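Local coordinates for protein alanine glyoxylate transaminase (Thermococcus litoralis, PDB 2ZC0) that probably transfers the amino group of alanine to glyoxylate with the help of a pyridoxal phosphate cofactor, working as a homodimer, at residues A[186-191]-A[327-332]. Residues are numbered along the deposited sequence; the frame is centred on the assembly and turned at random.
Sequences NPMGVT and EFTKPI. With PMP (4'-deoxy-4'-aminopyridoxal-5'-phosphate), chain F.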
loop_
_atom_site.group_PDB
_atom_site.type_symbol
_atom_site.label_atom_id
_atom_site.label_comp_id
_atom_site.label_asym_id
_atom_site.label_seq_id
_atom_site.Cartn_x
_atom_site.Cartn_y
_atom_site.Cartn_z
ATOM N N ASN A 186 -27.537 -10.597 -7.538
ATOM C CA ASN A 186 -27.668 -10.764 -6.097
ATOM C C ASN A 186 -27.343 -9.315 -5.729
ATOM O O ASN A 186 -26.298 -8.799 -6.132
ATOM C CB ASN A 186 -26.583 -11.707 -5.567
ATOM C CG ASN A 186 -26.640 -11.895 -4.052
ATOM O OD1 ASN A 186 -27.210 -11.084 -3.333
ATOM N ND2 ASN A 186 -26.020 -12.966 -3.566
ATOM N N PRO A 187 -28.212 -8.635 -4.963
ATOM C CA PRO A 187 -29.487 -9.039 -4.367
ATOM C C PRO A 187 -30.759 -8.678 -5.143
ATOM O O PRO A 187 -31.821 -9.238 -4.872
ATOM C CB PRO A 187 -29.451 -8.320 -3.033
ATOM C CG PRO A 187 -28.908 -6.976 -3.445
ATOM C CD PRO A 187 -27.809 -7.307 -4.452
ATOM N N MET A 188 -30.664 -7.748 -6.088
ATOM C CA MET A 188 -31.837 -7.314 -6.836
ATOM C C MET A 188 -32.569 -8.370 -7.652
ATOM O O MET A 188 -33.784 -8.277 -7.843
ATOM C CB MET A 188 -31.479 -6.128 -7.730
ATOM C CG MET A 188 -31.262 -4.831 -6.957
ATOM S SD MET A 188 -32.753 -4.199 -6.103
ATOM C CE MET A 188 -33.116 -2.790 -7.105
ATOM N N GLY A 189 -31.841 -9.368 -8.138
ATOM C CA GLY A 189 -32.465 -10.429 -8.916
ATOM C C GLY A 189 -32.887 -10.021 -10.312
ATOM O O GLY A 189 -33.596 -10.762 -10.991
ATOM N N VAL A 190 -32.457 -8.839 -10.743
ATOM C CA VAL A 190 -32.782 -8.328 -12.074
ATOM C C VAL A 190 -31.659 -8.680 -13.047
ATOM O O VAL A 190 -30.521 -8.916 -12.621
ATOM C CB VAL A 190 -32.943 -6.799 -12.040
ATOM C CG1 VAL A 190 -34.032 -6.414 -11.050
ATOM C CG2 VAL A 190 -31.626 -6.148 -11.644
ATOM N N THR A 191 -31.970 -8.713 -14.341
ATOM C CA THR A 191 -30.964 -9.037 -15.343
ATOM C C THR A 191 -30.859 -7.984 -16.427
ATOM O O THR A 191 -31.862 -7.557 -17.002
ATOM C CB THR A 191 -31.229 -10.378 -16.045
ATOM O OG1 THR A 191 -32.124 -10.172 -17.133
ATOM C CG2 THR A 191 -31.818 -11.376 -15.092
ATOM N N GLU A 327 -43.874 -2.939 -3.368
ATOM C CA GLU A 327 -43.099 -3.095 -4.589
ATOM C C GLU A 327 -41.958 -4.097 -4.350
ATOM O O GLU A 327 -41.300 -4.106 -3.302
ATOM C CB GLU A 327 -42.573 -1.723 -5.091
ATOM C CG GLU A 327 -42.986 -1.301 -6.549
ATOM C CD GLU A 327 -44.411 -0.705 -6.668
ATOM O OE1 GLU A 327 -44.862 -0.079 -5.685
ATOM O OE2 GLU A 327 -45.065 -0.849 -7.756
ATOM N N PHE A 328 -41.775 -4.985 -5.316
ATOM C CA PHE A 328 -40.730 -5.996 -5.247
ATOM C C PHE A 328 -40.384 -6.487 -6.643
ATOM O O PHE A 328 -41.224 -6.503 -7.543
ATOM C CB PHE A 328 -41.160 -7.153 -4.345
ATOM C CG PHE A 328 -42.538 -7.683 -4.635
ATOM C CD1 PHE A 328 -42.739 -8.657 -5.615
ATOM C CD2 PHE A 328 -43.636 -7.229 -3.901
ATOM C CE1 PHE A 328 -44.007 -9.171 -5.858
ATOM C CE2 PHE A 328 -44.906 -7.739 -4.139
ATOM C CZ PHE A 328 -45.090 -8.712 -5.118
ATOM N N THR A 329 -39.128 -6.867 -6.819
ATOM C CA THR A 329 -38.637 -7.317 -8.106
ATOM C C THR A 329 -39.240 -8.632 -8.584
ATOM O O THR A 329 -39.626 -9.486 -7.783
ATOM C CB THR A 329 -37.077 -7.451 -8.088
ATOM O OG1 THR A 329 -36.682 -8.474 -7.164
ATOM C CG2 THR A 329 -36.439 -6.132 -7.672
ATOM N N LYS A 330 -39.314 -8.774 -9.905
ATOM C CA LYS A 330 -39.839 -9.974 -10.540
ATOM C C LYS A 330 -38.698 -10.532 -11.379
ATOM O O LYS A 330 -38.551 -10.191 -12.554
ATOM C CB LYS A 330 -41.010 -9.628 -11.460
ATOM C CG LYS A 330 -42.070 -8.730 -10.849
ATOM C CD LYS A 330 -42.804 -9.412 -9.716
ATOM C CE LYS A 330 -44.100 -8.676 -9.404
ATOM N NZ LYS A 330 -43.868 -7.238 -9.065
ATOM N N PRO A 331 -37.867 -11.389 -10.784
ATOM C CA PRO A 331 -36.727 -11.990 -11.481
ATOM C C PRO A 331 -37.083 -13.004 -12.566
ATOM O O PRO A 331 -38.030 -13.770 -12.420
ATOM C CB PRO A 331 -35.936 -12.630 -10.340
ATOM C CG PRO A 331 -37.019 -13.050 -9.393
ATOM C CD PRO A 331 -37.913 -11.827 -9.377
ATOM N N ILE A 332 -36.325 -12.988 -13.658
ATOM C CA ILE A 332 -36.528 -13.938 -14.750
ATOM C C ILE A 332 -35.406 -14.958 -14.588
ATOM O O ILE A 332 -35.319 -15.954 -15.314
ATOM C CB ILE A 332 -36.400 -13.264 -16.149
ATOM C CG1 ILE A 332 -34.977 -12.727 -16.352
ATOM C CG2 ILE A 332 -37.428 -12.148 -16.278
ATOM C CD1 ILE A 332 -34.746 -12.016 -17.686
HETATM N N1 PMP F . -21.121 -13.985 -7.175
HETATM C C2 PMP F . -22.380 -13.729 -6.752
HETATM C C2A PMP F . -23.112 -12.568 -7.428
HETATM C C3 PMP F . -22.990 -14.509 -5.733
HETATM O O3 PMP F . -24.283 -14.214 -5.322
HETATM C C4 PMP F . -22.238 -15.590 -5.138
HETATM C C4A PMP F . -22.907 -16.432 -4.035
HETATM N N4A PMP F . -22.218 -16.357 -2.747
HETATM C C5 PMP F . -20.806 -15.834 -5.658
HETATM C C6 PMP F . -20.302 -14.993 -6.679
HETATM C C5A PMP F . -19.899 -16.954 -5.113
HETATM O O4P PMP F . -20.352 -17.931 -5.372
HETATM P P PMP F . -19.377 -19.194 -4.874
HETATM O O1P PMP F . -18.556 -20.267 -6.204
HETATM O O2P PMP F . -20.544 -20.351 -3.898
HETATM O O3P PMP F . -18.044 -18.673 -3.759
#
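One hydrogen bond joins the two loops: T329 OG1 donates to the backbone carbonyl oxygen of M188 over 3.0 Å. The donor lies in the carbonyl plane with a C=O...donor angle of 156°, so the approach is close to end-on. T329 can reach it because chi1 of 64° sets OG1 between its own N and C. The same hydroxyl is also hydrogen-bonded to the backbone N of M338, which ties the loop 186-191 through T329 to strand 336-340.

The other contacts are non-polar or carbon-to-oxygen. T329 CG2, anti to its carbonyl carbon, reaches V190 CG1 at 4.2 Å, the two side chains crossing at about a right angle. Two residues beyond T329, P331 CB meets the carbonyl oxygen of G189 at 3.1 Å; the CA atoms of this pair are 5.2 Å apart. G189 has a positive phi, which favours glycine. T191 and I332 cross obliquely, with the extended tip of I332 placing CD1 3.3 Å from T191 OG1 and CG1 3.7 Å from T191 CG2.

In this fold-type I PLP enzyme, N186 to G189 match the family's Asn-Pro-x-Gly loop, whose Asn binds the cofactor's O3. The contact joins that loop of the large, cofactor-binding domain, between strand 175-180 and helix 194-207, to the segment leading into strand 336-340, probably of the small domain.

The cofactor end is polar. N186 holds CG anti to its backbone N, and ND2 donates to PMP O3 at 2.8 Å with an N-H...O angle of 157°. Its OD1 is bound by R379 NH1, which fixes the amide's orientation, and a cis peptide links N186 to P187.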